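Long-range contacts in nonsense-mediated mRNA decay protein 2 (Saccharomyces cerevisiae, PDB 4LUN), which takes part in nonsense-mediated decay of mRNAs containing premature stop codons and interacts through its C-terminus with Upf1, this piece being its N-terminal MIF4G domain: residues 4-9 / 220-225; 145-150 / 181-186; 200-205 / 293-298; 213-218 / 234-239; 238-243 / 301-306. All coordinates share one frame; numbering follows the deposited sequence.

Interaction 1 of 5, residues 4-9 / 220-225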
# COMPACT_ATOMS: atom_id res chain seq x y z
N GLY A 4 8.14 -16.68 -11.35
CA GLY A 4 9.38 -16.87 -12.09
C GLY A 4 9.95 -15.55 -12.59
O GLY A 4 11.15 -15.30 -12.47
N ARG A 5 9.08 -14.72 -13.16
CA ARG A 5 9.50 -13.41 -13.66
C ARG A 5 9.86 -12.47 -12.50
O ARG A 5 10.78 -11.66 -12.62
CB ARG A 5 8.40 -12.79 -14.53
CG ARG A 5 8.76 -11.44 -15.11
CD ARG A 5 10.04 -11.49 -15.94
NE ARG A 5 10.37 -10.18 -16.49
CZ ARG A 5 11.53 -9.88 -17.06
NH1 ARG A 5 12.49 -10.80 -17.16
NH2 ARG A 5 11.73 -8.66 -17.54
N LYS A 6 9.12 -12.57 -11.40
CA LYS A 6 9.47 -11.81 -10.20
C LYS A 6 10.90 -12.13 -9.77
O LYS A 6 11.69 -11.24 -9.47
CB LYS A 6 8.52 -12.12 -9.04
CG LYS A 6 7.19 -11.39 -9.09
CD LYS A 6 6.44 -11.58 -7.77
CE LYS A 6 5.15 -10.79 -7.75
NZ LYS A 6 4.48 -10.79 -9.08
N LYS A 7 11.22 -13.42 -9.76
CA LYS A 7 12.55 -13.86 -9.34
C LYS A 7 13.64 -13.44 -10.33
O LYS A 7 14.74 -13.06 -9.93
CB LYS A 7 12.56 -15.37 -9.05
CG LYS A 7 11.72 -15.75 -7.83
CD LYS A 7 11.69 -17.25 -7.60
CE LYS A 7 10.30 -17.81 -7.83
NZ LYS A 7 9.74 -18.43 -6.59
N GLU A 8 13.33 -13.50 -11.63
CA GLU A 8 14.25 -13.02 -12.65
C GLU A 8 14.61 -11.55 -12.42
O GLU A 8 15.78 -11.18 -12.44
CB GLU A 8 13.63 -13.15 -14.05
CG GLU A 8 13.56 -14.56 -14.61
CD GLU A 8 13.00 -14.58 -16.03
OE1 GLU A 8 13.09 -13.54 -16.72
OE2 GLU A 8 12.47 -15.63 -16.44
N LEU A 9 13.58 -10.73 -12.23
CA LEU A 9 13.78 -9.30 -11.99
C LEU A 9 14.49 -9.06 -10.66
O LEU A 9 15.34 -8.18 -10.57
CB LEU A 9 12.43 -8.57 -11.96
CG LEU A 9 11.75 -8.35 -13.31
CD1 LEU A 9 10.36 -7.77 -13.11
CD2 LEU A 9 12.59 -7.42 -14.18
N ASN A 220 6.06 -20.66 1.16
CA ASN A 220 7.43 -20.19 0.98
C ASN A 220 7.72 -19.61 -0.40
O ASN A 220 8.87 -19.28 -0.71
CB ASN A 220 8.41 -21.33 1.26
CG ASN A 220 8.29 -21.89 2.65
OD1 ASN A 220 7.75 -21.24 3.55
ND2 ASN A 220 8.80 -23.10 2.85
N SER A 221 6.69 -19.46 -1.22
CA SER A 221 6.85 -19.05 -2.61
C SER A 221 7.61 -17.73 -2.82
O SER A 221 8.28 -17.55 -3.83
CB SER A 221 5.49 -18.98 -3.31
OG SER A 221 4.62 -18.10 -2.62
N TRP A 222 7.52 -16.82 -1.85
CA TRP A 222 8.17 -15.51 -1.98
C TRP A 222 9.42 -15.34 -1.10
O TRP A 222 9.99 -14.25 -1.06
CB TRP A 222 7.18 -14.36 -1.72
CG TRP A 222 6.15 -14.19 -2.79
CD1 TRP A 222 6.13 -14.79 -4.01
CD2 TRP A 222 4.98 -13.35 -2.73
NE1 TRP A 222 5.02 -14.39 -4.72
CE2 TRP A 222 4.30 -13.51 -3.96
CE3 TRP A 222 4.45 -12.50 -1.77
CZ2 TRP A 222 3.11 -12.83 -4.25
CZ3 TRP A 222 3.25 -11.82 -2.05
CH2 TRP A 222 2.61 -12.00 -3.28
N ASP A 223 9.85 -16.41 -0.44
CA ASP A 223 11.02 -16.32 0.43
C ASP A 223 12.27 -15.75 -0.25
O ASP A 223 13.04 -15.03 0.38
CB ASP A 223 11.36 -17.69 1.03
CG ASP A 223 10.40 -18.11 2.12
OD1 ASP A 223 9.51 -17.31 2.51
OD2 ASP A 223 10.55 -19.26 2.62
N ASP A 224 12.48 -16.09 -1.53
CA ASP A 224 13.65 -15.60 -2.26
C ASP A 224 13.52 -14.13 -2.62
O ASP A 224 14.50 -13.50 -3.05
CB ASP A 224 13.85 -16.38 -3.56
CG ASP A 224 14.36 -17.79 -3.34
OD1 ASP A 224 14.81 -18.10 -2.22
OD2 ASP A 224 14.32 -18.58 -4.31
N LEU A 225 12.32 -13.59 -2.47
CA LEU A 225 12.05 -12.22 -2.87
C LEU A 225 12.12 -11.26 -1.69
O LEU A 225 12.19 -10.05 -1.87
CB LEU A 225 10.67 -12.11 -3.50
CG LEU A 225 10.41 -13.03 -4.68
CD1 LEU A 225 8.96 -12.86 -5.18
CD2 LEU A 225 11.41 -12.74 -5.77
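Leu-225 carries the apolar half of this contact by placing one methyl against each of two lysine stems. Its CD1 lies 3.8 Å from CD of Lys-6, while CD2 lies 3.7 Å from CG of Lys-7, and both lysine chains cross the leucine at about a right angle. Lys-6 runs extended as far as CE and bends at chi4; CD, on that straight part, also comes within 4.4 Å of Trp-222 NE1, obliquely to the indole. Lys-7 is kinked at chi3 (-113°) and chi4, which brings NZ to the carbonyl O of Ser-221 at 3.2 Å, a weak hydrogen bond. Asp-224 OD2, 5.1 Å from Lys-7 NZ, may add long-range attraction. A type I turn from Asn-220 to Asp-223 presents that carbonyl. In the second shell, Asp-3 accepts the indole N-H of Trp-222 and Asp-219 bonds Ser-221 OG. The contact thus lays helix 3-17 against a loop of the all-helical MIF4G domain, between helices 201-210 and 231-271, with Lys-6 and Trp-222 also touching helix 130-152.

Interaction 2 of 5, residues 145-150 / 181-186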
# COMPACT_ATOMS: atom_id res chain seq x y z
N ARG A 145 0.02 -0.97 -2.82
CA ARG A 145 0.10 -2.14 -3.70
C ARG A 145 1.32 -2.02 -4.60
O ARG A 145 2.11 -2.97 -4.75
CB ARG A 145 -1.18 -2.26 -4.53
CG ARG A 145 -1.30 -3.57 -5.29
CD ARG A 145 -0.80 -3.43 -6.70
NE ARG A 145 -0.83 -4.72 -7.40
CZ ARG A 145 -1.85 -5.14 -8.13
NH1 ARG A 145 -2.93 -4.38 -8.27
NH2 ARG A 145 -1.79 -6.32 -8.73
N VAL A 146 1.48 -0.85 -5.19
CA VAL A 146 2.59 -0.60 -6.11
C VAL A 146 3.93 -0.69 -5.38
O VAL A 146 4.89 -1.26 -5.90
CB VAL A 146 2.42 0.77 -6.82
CG1 VAL A 146 3.71 1.17 -7.53
CG2 VAL A 146 1.26 0.69 -7.82
N PHE A 147 3.98 -0.12 -4.17
CA PHE A 147 5.18 -0.21 -3.36
C PHE A 147 5.57 -1.66 -3.15
O PHE A 147 6.73 -2.03 -3.30
CB PHE A 147 5.01 0.43 -1.99
CG PHE A 147 6.18 0.19 -1.09
CD1 PHE A 147 7.25 1.07 -1.10
CD2 PHE A 147 6.22 -0.92 -0.26
CE1 PHE A 147 8.36 0.84 -0.30
CE2 PHE A 147 7.33 -1.15 0.55
CZ PHE A 147 8.40 -0.26 0.53
N THR A 148 4.58 -2.48 -2.80
CA THR A 148 4.84 -3.86 -2.43
C THR A 148 5.31 -4.68 -3.64
O THR A 148 6.20 -5.53 -3.50
CB THR A 148 3.61 -4.49 -1.75
OG1 THR A 148 3.27 -3.69 -0.62
CG2 THR A 148 3.95 -5.88 -1.24
N GLU A 149 4.74 -4.39 -4.81
CA GLU A 149 5.15 -5.11 -6.01
C GLU A 149 6.61 -4.78 -6.33
O GLU A 149 7.37 -5.66 -6.78
CB GLU A 149 4.26 -4.75 -7.21
CG GLU A 149 2.77 -5.06 -7.06
CD GLU A 149 2.43 -6.54 -7.11
OE1 GLU A 149 3.35 -7.39 -7.17
OE2 GLU A 149 1.22 -6.85 -7.09
N LEU A 150 7.01 -3.54 -6.09
CA LEU A 150 8.40 -3.13 -6.32
C LEU A 150 9.35 -3.62 -5.23
O LEU A 150 10.56 -3.75 -5.45
CB LEU A 150 8.51 -1.61 -6.47
CG LEU A 150 7.90 -1.08 -7.76
CD1 LEU A 150 7.75 0.45 -7.67
CD2 LEU A 150 8.79 -1.46 -8.94
N PRO A 181 11.32 -4.19 9.31
CA PRO A 181 11.17 -4.26 7.85
C PRO A 181 10.36 -3.07 7.37
O PRO A 181 9.47 -2.62 8.10
CB PRO A 181 10.35 -5.55 7.66
CG PRO A 181 10.67 -6.38 8.85
CD PRO A 181 10.79 -5.38 9.99
N LEU A 182 10.66 -2.58 6.17
CA LEU A 182 10.05 -1.34 5.67
C LEU A 182 8.53 -1.45 5.52
O LEU A 182 7.80 -0.51 5.86
CB LEU A 182 10.70 -0.93 4.35
CG LEU A 182 10.27 0.42 3.74
CD1 LEU A 182 10.24 1.52 4.79
CD2 LEU A 182 11.21 0.81 2.59
N LEU A 183 8.05 -2.59 5.03
CA LEU A 183 6.60 -2.80 4.95
C LEU A 183 5.93 -2.73 6.32
O LEU A 183 4.82 -2.25 6.42
CB LEU A 183 6.25 -4.13 4.28
CG LEU A 183 6.31 -4.15 2.76
CD1 LEU A 183 6.29 -5.59 2.26
CD2 LEU A 183 5.13 -3.35 2.19
N PHE A 184 6.58 -3.26 7.35
CA PHE A 184 6.04 -3.19 8.70
C PHE A 184 5.89 -1.72 9.12
O PHE A 184 4.86 -1.31 9.66
CB PHE A 184 6.96 -3.97 9.68
CG PHE A 184 6.57 -3.83 11.13
CD1 PHE A 184 5.78 -4.79 11.76
CD2 PHE A 184 7.03 -2.75 11.89
CE1 PHE A 184 5.45 -4.66 13.10
CE2 PHE A 184 6.69 -2.62 13.22
CZ PHE A 184 5.90 -3.58 13.83
N SER A 185 6.93 -0.93 8.83
CA SER A 185 6.93 0.49 9.19
C SER A 185 5.81 1.24 8.49
O SER A 185 5.08 2.03 9.12
CB SER A 185 8.28 1.14 8.89
OG SER A 185 9.30 0.58 9.70
N ILE A 186 5.67 0.98 7.20
CA ILE A 186 4.59 1.60 6.42
C ILE A 186 3.20 1.21 6.95
O ILE A 186 2.31 2.06 7.13
CB ILE A 186 4.74 1.19 4.95
CG1 ILE A 186 5.98 1.85 4.35
CG2 ILE A 186 3.50 1.60 4.11
CD1 ILE A 186 6.40 1.24 3.02
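Phe-147 has CG anti to its backbone N (chi1 173°), which sends the ring straight across to helix 182-190, while Ile-186 places CG1 anti to its own carbonyl carbon and extends CD1 to meet it tip to tip. The methyl sits over one ring face, 3.6 Å from the centroid of Phe-147 to Ile-186 CD1 and 18° off the normal, a CH-pi contact. Two leucines approach the rim near the ring plane: Leu-182 CD2 is 3.6 Å from Phe-147 CZ, and Leu-183 CD2 is 3.5 Å from Phe-147 CE2. The same Leu-183 CD2 also packs 3.4 Å from Thr-148 OG1, whose hydroxyl is hydrogen-bonded to the carbonyl of Leu-144 within its own helix. An alanine at Phe-147 would remove the ring that all three aliphatic side chains touch and would probably loosen the packing between the helices. Phe-156 adds a second aromatic ring beside Phe-147. The segment axes run nearly antiparallel (170°) and 11.7 Å apart, a separation bridged by the large side chains. Such buried, apolar packing of antiparallel helices is characteristic of the HEAT-repeat-like, all-helical MIF4G fold.

Interaction 3 of 5, residues 200-205 / 293-298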
# COMPACT_ATOMS: atom_id res chain seq x y z
N THR A 200 -9.45 2.23 7.94
CA THR A 200 -8.15 1.58 7.71
C THR A 200 -8.24 0.06 7.76
O THR A 200 -7.32 -0.62 7.32
CB THR A 200 -7.04 2.04 8.68
OG1 THR A 200 -7.31 1.55 9.98
CG2 THR A 200 -6.95 3.56 8.69
N THR A 201 -9.34 -0.48 8.30
CA THR A 201 -9.48 -1.93 8.32
C THR A 201 -9.51 -2.46 6.88
O THR A 201 -9.10 -3.60 6.63
CB THR A 201 -10.73 -2.43 9.09
OG1 THR A 201 -11.91 -1.91 8.48
CG2 THR A 201 -10.69 -2.03 10.57
N THR A 202 -9.99 -1.65 5.94
CA THR A 202 -10.00 -2.07 4.54
C THR A 202 -8.62 -2.08 3.88
O THR A 202 -8.42 -2.75 2.86
CB THR A 202 -11.02 -1.28 3.69
OG1 THR A 202 -10.51 0.03 3.41
CG2 THR A 202 -12.35 -1.18 4.42
N ILE A 203 -7.67 -1.33 4.43
CA ILE A 203 -6.29 -1.43 3.95
C ILE A 203 -5.76 -2.81 4.33
O ILE A 203 -5.09 -3.50 3.55
CB ILE A 203 -5.39 -0.35 4.59
CG1 ILE A 203 -5.85 1.05 4.24
CG2 ILE A 203 -3.94 -0.52 4.16
CD1 ILE A 203 -5.13 2.12 5.08
N ALA A 204 -6.08 -3.23 5.55
CA ALA A 204 -5.58 -4.50 6.07
C ALA A 204 -6.14 -5.65 5.25
O ALA A 204 -5.39 -6.56 4.88
CB ALA A 204 -5.96 -4.66 7.51
N THR A 205 -7.44 -5.62 4.98
CA THR A 205 -8.06 -6.72 4.23
C THR A 205 -7.61 -6.74 2.77
O THR A 205 -7.39 -7.80 2.19
CB THR A 205 -9.60 -6.71 4.32
OG1 THR A 205 -10.11 -5.46 3.84
CG2 THR A 205 -10.02 -6.86 5.75
N LYS A 293 -17.57 -4.88 11.17
CA LYS A 293 -18.08 -6.24 11.05
C LYS A 293 -17.60 -6.90 9.76
O LYS A 293 -17.14 -8.04 9.76
CB LYS A 293 -19.61 -6.27 11.11
CG LYS A 293 -20.19 -7.68 10.93
CD LYS A 293 -21.67 -7.72 11.24
CE LYS A 293 -22.24 -9.12 10.95
NZ LYS A 293 -23.68 -9.17 11.31
N THR A 294 -17.71 -6.17 8.66
CA THR A 294 -17.29 -6.68 7.35
C THR A 294 -15.81 -7.06 7.40
O THR A 294 -15.41 -8.12 6.92
CB THR A 294 -17.49 -5.63 6.26
OG1 THR A 294 -18.88 -5.30 6.19
CG2 THR A 294 -17.04 -6.16 4.91
N SER A 295 -15.01 -6.18 7.99
CA SER A 295 -13.58 -6.45 8.08
C SER A 295 -13.24 -7.56 9.07
O SER A 295 -12.36 -8.38 8.81
CB SER A 295 -12.83 -5.17 8.46
OG SER A 295 -12.89 -4.25 7.38
N ALA A 296 -13.92 -7.58 10.21
CA ALA A 296 -13.78 -8.68 11.18
C ALA A 296 -14.01 -10.03 10.51
O ALA A 296 -13.26 -10.98 10.73
CB ALA A 296 -14.75 -8.49 12.33
N ILE A 297 -15.04 -10.12 9.68
CA ILE A 297 -15.40 -11.38 9.05
C ILE A 297 -14.32 -11.81 8.06
O ILE A 297 -13.90 -12.97 8.05
CB ILE A 297 -16.79 -11.30 8.37
CG1 ILE A 297 -17.88 -11.31 9.46
CG2 ILE A 297 -16.98 -12.44 7.39
CD1 ILE A 297 -19.25 -11.02 8.94
N THR A 298 -13.86 -10.87 7.26
CA THR A 298 -12.83 -11.14 6.27
C THR A 298 -11.52 -11.54 6.93
O THR A 298 -10.85 -12.51 6.51
CB THR A 298 -12.61 -9.90 5.39
OG1 THR A 298 -13.80 -9.63 4.64
CG2 THR A 298 -11.44 -10.13 4.41
O HOH W 1 -12.77 -5.07 4.75
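The two helical segments run almost side by side in the same direction, their axes 9.7 Å apart and crossing at 24°, with Thr-201 CA and Ser-295 CA the closest pair at 6.1 Å. Small side chains permit this approach. Ser-295 has OG anti to its carbonyl carbon (chi1 -68°), which directs the hydroxyl across to Thr-201 OG1, 2.8 Å away in a hydrogen bond. Thr-201 OG1, lying between its backbone N and carbonyl carbon, also bonds the Gly-198 carbonyl. This is near-parallel helix packing within an all-helical, HEAT-repeat-like domain, joining helix 201-210 to helix 277-303, while Phe-242 of helix 231-271 touches Thr-201. A water bridges the interface next to the direct bond, 2.8 Å from Ser-295 OG and, on the other helix, 2.8 Å from Thr-205 OG1. Thr-205 has OG1 between its backbone N and carbonyl carbon, at the water, and CG2 anti to the carbonyl carbon, facing Thr-298: the two CG2 atoms of Thr-205 and Thr-298 meet at 3.8 Å, their side chains crossing at about a right angle.

Interaction 4 of 5, residues 213-218 / 234-239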
# COMPACT_ATOMS: atom_id res chain seq x y z
N PRO A 213 0.90 -14.78 0.48
CA PRO A 213 2.06 -15.55 0.94
C PRO A 213 2.85 -14.89 2.06
O PRO A 213 3.57 -15.58 2.76
CB PRO A 213 2.92 -15.66 -0.32
CG PRO A 213 1.96 -15.54 -1.45
CD PRO A 213 0.91 -14.58 -0.98
N LEU A 214 2.72 -13.57 2.24
CA LEU A 214 3.40 -12.92 3.34
C LEU A 214 2.76 -13.26 4.68
O LEU A 214 3.34 -13.01 5.72
CB LEU A 214 3.44 -11.39 3.14
CG LEU A 214 4.15 -10.88 1.89
CD1 LEU A 214 4.11 -9.36 1.81
CD2 LEU A 214 5.60 -11.35 1.87
N PHE A 215 1.57 -13.85 4.65
CA PHE A 215 0.80 -14.06 5.88
C PHE A 215 0.56 -15.52 6.22
O PHE A 215 -0.03 -15.85 7.25
CB PHE A 215 -0.52 -13.30 5.81
CG PHE A 215 -0.33 -11.82 5.80
CD1 PHE A 215 -0.17 -11.13 6.99
CD2 PHE A 215 -0.23 -11.13 4.60
CE1 PHE A 215 0.04 -9.76 6.98
CE2 PHE A 215 -0.02 -9.77 4.58
CZ PHE A 215 0.12 -9.08 5.79
N ARG A 216 1.04 -16.39 5.35
CA ARG A 216 0.90 -17.83 5.55
C ARG A 216 2.27 -18.49 5.74
O ARG A 216 3.06 -18.56 4.82
CB ARG A 216 0.14 -18.45 4.38
CG ARG A 216 -1.17 -17.74 4.06
CD ARG A 216 -2.18 -18.67 3.41
NE ARG A 216 -3.49 -18.04 3.22
CZ ARG A 216 -4.40 -17.88 4.19
NH1 ARG A 216 -4.13 -18.28 5.43
NH2 ARG A 216 -5.56 -17.31 3.92
N ASP A 217 2.53 -18.96 6.96
CA ASP A 217 3.86 -19.49 7.28
C ASP A 217 4.30 -20.64 6.38
O ASP A 217 5.49 -20.77 6.09
CB ASP A 217 3.96 -19.91 8.75
CG ASP A 217 5.36 -20.42 9.09
OD1 ASP A 217 6.30 -19.59 9.11
OD2 ASP A 217 5.52 -21.63 9.34
N ASP A 218 3.35 -21.47 5.95
CA ASP A 218 3.69 -22.59 5.08
C ASP A 218 3.97 -22.18 3.64
O ASP A 218 4.56 -22.94 2.87
CB ASP A 218 2.59 -23.65 5.11
CG ASP A 218 2.51 -24.36 6.44
OD1 ASP A 218 3.54 -24.40 7.14
OD2 ASP A 218 1.42 -24.86 6.79
N ALA A 234 7.10 -10.26 11.47
CA ALA A 234 6.75 -8.90 11.87
C ALA A 234 5.35 -8.58 11.40
O ALA A 234 4.55 -8.02 12.14
CB ALA A 234 7.73 -7.90 11.29
N LEU A 235 5.06 -8.95 10.16
CA LEU A 235 3.73 -8.69 9.61
C LEU A 235 2.64 -9.50 10.31
O LEU A 235 1.52 -9.02 10.51
CB LEU A 235 3.71 -8.99 8.11
CG LEU A 235 4.47 -8.03 7.21
CD1 LEU A 235 4.35 -8.52 5.77
CD2 LEU A 235 3.92 -6.60 7.36
N GLN A 236 2.95 -10.75 10.65
CA GLN A 236 2.00 -11.58 11.37
C GLN A 236 1.69 -10.96 12.74
O GLN A 236 0.54 -10.93 13.17
CB GLN A 236 2.53 -13.01 11.50
CG GLN A 236 1.95 -14.01 10.48
CD GLN A 236 2.88 -14.33 9.31
OE1 GLN A 236 3.05 -13.53 8.38
NE2 GLN A 236 3.48 -15.52 9.35
N SER A 237 2.72 -10.46 13.42
CA SER A 237 2.54 -9.82 14.72
C SER A 237 1.68 -8.57 14.59
O SER A 237 0.73 -8.36 15.36
CB SER A 237 3.88 -9.44 15.34
OG SER A 237 3.68 -8.63 16.49
N LEU A 238 2.02 -7.74 13.62
CA LEU A 238 1.29 -6.51 13.38
C LEU A 238 -0.18 -6.76 13.07
O LEU A 238 -1.07 -6.09 13.60
CB LEU A 238 1.91 -5.74 12.22
CG LEU A 238 1.30 -4.40 11.81
CD1 LEU A 238 1.33 -3.43 12.98
CD2 LEU A 238 2.04 -3.83 10.61
N PHE A 239 -0.44 -7.75 12.22
CA PHE A 239 -1.81 -7.97 11.80
C PHE A 239 -2.64 -8.67 12.87
O PHE A 239 -3.82 -8.38 13.01
CB PHE A 239 -1.89 -8.70 10.45
CG PHE A 239 -1.78 -7.78 9.27
CD1 PHE A 239 -2.83 -7.66 8.35
CD2 PHE A 239 -0.66 -6.98 9.10
CE1 PHE A 239 -2.73 -6.79 7.28
CE2 PHE A 239 -0.56 -6.10 8.02
CZ PHE A 239 -1.60 -6.02 7.10
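In this all-helical MIF4G domain, the loop following helix 201-210 folds back onto helix 231-271, with Phe-215 as its main anchor. From CB, which packs against Phe-302 of helix 277-303, the side chain leaves with CG anti to the carbonyl carbon (chi1 -66°). Along one side of the ring, CD1 touches Phe-303. Farther out, CE1 reaches the helix, 3.9 Å from Leu-235 CB and just as far from the Leu-235 carbonyl O, which lies near the ring plane. That same CE1 sits over the centre of the Phe-239 ring, and CZ follows it over the ring to within 3.7 Å of Phe-239 CZ. The pair is edge-to-face, with centroids 4.6 Å apart and planes inclined at 57°, and Phe-215 supplies the edge. Beside it, Leu-214 CB packs on Leu-235 CD1 at 4.0 Å, the two leucines crossing obliquely. Ile-208 of helix 201-210 touches both phenylalanines. The closest approach between the two rings is from Phe-215 CE1 to Phe-239 CG, at 3.5 Å.

Interaction 5 of 5, residues 238-243 / 301-306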
# COMPACT_ATOMS: atom_id res chain seq x y z
N LEU A 238 2.02 -7.74 13.62
CA LEU A 238 1.29 -6.51 13.38
C LEU A 238 -0.18 -6.76 13.07
O LEU A 238 -1.07 -6.09 13.60
CB LEU A 238 1.91 -5.74 12.22
CG LEU A 238 1.30 -4.40 11.81
CD1 LEU A 238 1.33 -3.43 12.98
CD2 LEU A 238 2.04 -3.83 10.61
N PHE A 239 -0.44 -7.75 12.22
CA PHE A 239 -1.81 -7.97 11.80
C PHE A 239 -2.64 -8.67 12.87
O PHE A 239 -3.82 -8.38 13.01
CB PHE A 239 -1.89 -8.70 10.45
CG PHE A 239 -1.78 -7.78 9.27
CD1 PHE A 239 -2.83 -7.66 8.35
CD2 PHE A 239 -0.66 -6.98 9.10
CE1 PHE A 239 -2.73 -6.79 7.28
CE2 PHE A 239 -0.56 -6.10 8.02
CZ PHE A 239 -1.60 -6.02 7.10
N LYS A 240 -2.03 -9.56 13.64
CA LYS A 240 -2.73 -10.20 14.76
C LYS A 240 -3.08 -9.18 15.85
O LYS A 240 -4.16 -9.23 16.42
CB LYS A 240 -1.93 -11.39 15.30
CG LYS A 240 -2.03 -12.62 14.39
CD LYS A 240 -1.28 -13.81 14.95
CE LYS A 240 -1.07 -14.88 13.88
NZ LYS A 240 -2.34 -15.59 13.52
N ASN A 241 -2.19 -8.23 16.11
CA ASN A 241 -2.55 -7.11 16.99
C ASN A 241 -3.68 -6.26 16.42
O ASN A 241 -4.56 -5.82 17.15
CB ASN A 241 -1.34 -6.23 17.27
CG ASN A 241 -0.50 -6.76 18.40
OD1 ASN A 241 -0.89 -6.68 19.56
ND2 ASN A 241 0.66 -7.32 18.06
N PHE A 242 -3.64 -6.05 15.11
CA PHE A 242 -4.66 -5.25 14.45
C PHE A 242 -5.99 -5.98 14.50
O PHE A 242 -7.05 -5.38 14.65
CB PHE A 242 -4.24 -4.96 13.01
CG PHE A 242 -5.14 -3.98 12.31
CD1 PHE A 242 -4.99 -2.61 12.51
CD2 PHE A 242 -6.12 -4.42 11.45
CE1 PHE A 242 -5.82 -1.70 11.87
CE2 PHE A 242 -6.96 -3.53 10.81
CZ PHE A 242 -6.80 -2.16 11.01
N ILE A 243 -5.94 -7.30 14.37
CA ILE A 243 -7.16 -8.09 14.43
C ILE A 243 -7.78 -8.05 15.83
O ILE A 243 -9.00 -7.92 15.96
CB ILE A 243 -6.91 -9.53 13.96
CG1 ILE A 243 -6.63 -9.56 12.46
CG2 ILE A 243 -8.12 -10.41 14.28
CD1 ILE A 243 -6.15 -10.92 11.98
N GLU A 301 -11.92 -15.03 8.43
CA GLU A 301 -11.90 -16.07 7.41
C GLU A 301 -10.47 -16.36 6.96
O GLU A 301 -10.05 -17.51 6.91
CB GLU A 301 -12.74 -15.66 6.20
CG GLU A 301 -14.24 -15.82 6.41
CD GLU A 301 -15.07 -15.24 5.27
OE1 GLU A 301 -16.30 -15.45 5.26
OE2 GLU A 301 -14.49 -14.57 4.38
N PHE A 302 -9.72 -15.30 6.66
CA PHE A 302 -8.36 -15.44 6.15
C PHE A 302 -7.45 -16.16 7.14
O PHE A 302 -6.73 -17.10 6.77
CB PHE A 302 -7.77 -14.07 5.79
CG PHE A 302 -6.44 -14.15 5.10
CD1 PHE A 302 -6.36 -14.12 3.72
CD2 PHE A 302 -5.27 -14.26 5.83
CE1 PHE A 302 -5.14 -14.20 3.07
CE2 PHE A 302 -4.04 -14.34 5.19
CZ PHE A 302 -3.98 -14.32 3.82
N PHE A 303 -7.47 -15.71 8.39
CA PHE A 303 -6.56 -16.26 9.40
C PHE A 303 -7.14 -17.48 10.12
O PHE A 303 -6.53 -17.99 11.06
CB PHE A 303 -6.14 -15.18 10.40
CG PHE A 303 -5.21 -14.14 9.81
CD1 PHE A 303 -3.83 -14.33 9.84
CD2 PHE A 303 -5.71 -12.98 9.24
CE1 PHE A 303 -2.96 -13.38 9.30
CE2 PHE A 303 -4.85 -12.03 8.70
CZ PHE A 303 -3.48 -12.23 8.73
N LYS A 304 -8.30 -17.94 9.65
CA LYS A 304 -8.95 -19.13 10.19
C LYS A 304 -9.21 -19.01 11.69
O LYS A 304 -8.84 -19.88 12.48
CB LYS A 304 -8.14 -20.38 9.84
CG LYS A 304 -7.87 -20.50 8.34
CD LYS A 304 -7.29 -21.86 7.96
CE LYS A 304 -5.79 -21.93 8.17
NZ LYS A 304 -5.02 -21.17 7.13
N LEU A 305 -9.86 -17.92 12.06
CA LEU A 305 -10.13 -17.61 13.45
C LEU A 305 -11.64 -17.48 13.57
O LEU A 305 -12.31 -17.10 12.60
CB LEU A 305 -9.49 -16.28 13.82
CG LEU A 305 -8.02 -16.02 13.49
CD1 LEU A 305 -7.74 -14.53 13.61
CD2 LEU A 305 -7.11 -16.81 14.41
N GLU A 306 -12.19 -17.77 14.74
CA GLU A 306 -13.60 -17.47 14.96
C GLU A 306 -13.79 -16.01 15.39
O GLU A 306 -13.00 -15.48 16.17
CB GLU A 306 -14.23 -18.43 15.97
CG GLU A 306 -14.17 -19.90 15.58
CD GLU A 306 -14.84 -20.21 14.25
OE1 GLU A 306 -15.83 -19.53 13.88
OE2 GLU A 306 -14.38 -21.15 13.56
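A Schellman motif ends helix 277-303, with Lys-304 at positive phi (57°), and the chain there turns Phe-303 and Leu-305 onto helix 231-271 of the MIF4G fold. Phe-303 sets CG anti to its carbonyl carbon (chi1 -70°), and its ring takes three oblique approaches from the helix. Ile-243, with CG1 beside its backbone N (chi1 -69°) and chi2 extended, brings CD1 to 3.5 Å from Phe-303 CD2. Phe-239 contributes CB, 4.2 Å from Phe-303 CZ, while its own ring leads off toward Phe-215. Lys-240 is extended up to a bend at chi4, which leaves NZ 4.2 Å from Phe-303 CD1. One face of the Phe-303 ring is occupied by Phe-302 CD2, 3.6 Å above the plane. An alanine at Phe-303 would take away the ring shared by Phe-239, Lys-240 and Ile-243, and would probably weaken the attachment of this helix end. Beyond the helix end, Ile-243 turns its other branch to Leu-305, tip to tip, CG2 of Ile-243 lying 4.2 Å from CD1 of Leu-305.

From the N terminus, interaction 1 closes the longest loop, bringing helix 3-17 to the 220-225 loop. Nested within it, interaction 2 joins helices 130-152 and 182-190; the two touch where Lys-6 packs on Glu-149. Interaction 3 opens before interaction 1 closes and closes after it, so those loops cross, and it ties helix 201-210 to helix 277-303. Interaction 4, nested inside interaction 3, also crosses interaction 1 and meets it where Pro-213 packs on Trp-222. Interaction 5 begins on helix 231-271 where interaction 4 ends, sharing Leu-238 and Phe-239, and crosses interaction 3. Phe-184 of interaction 2 packs on shared Leu-238, linking the central helices to the C-terminal ones.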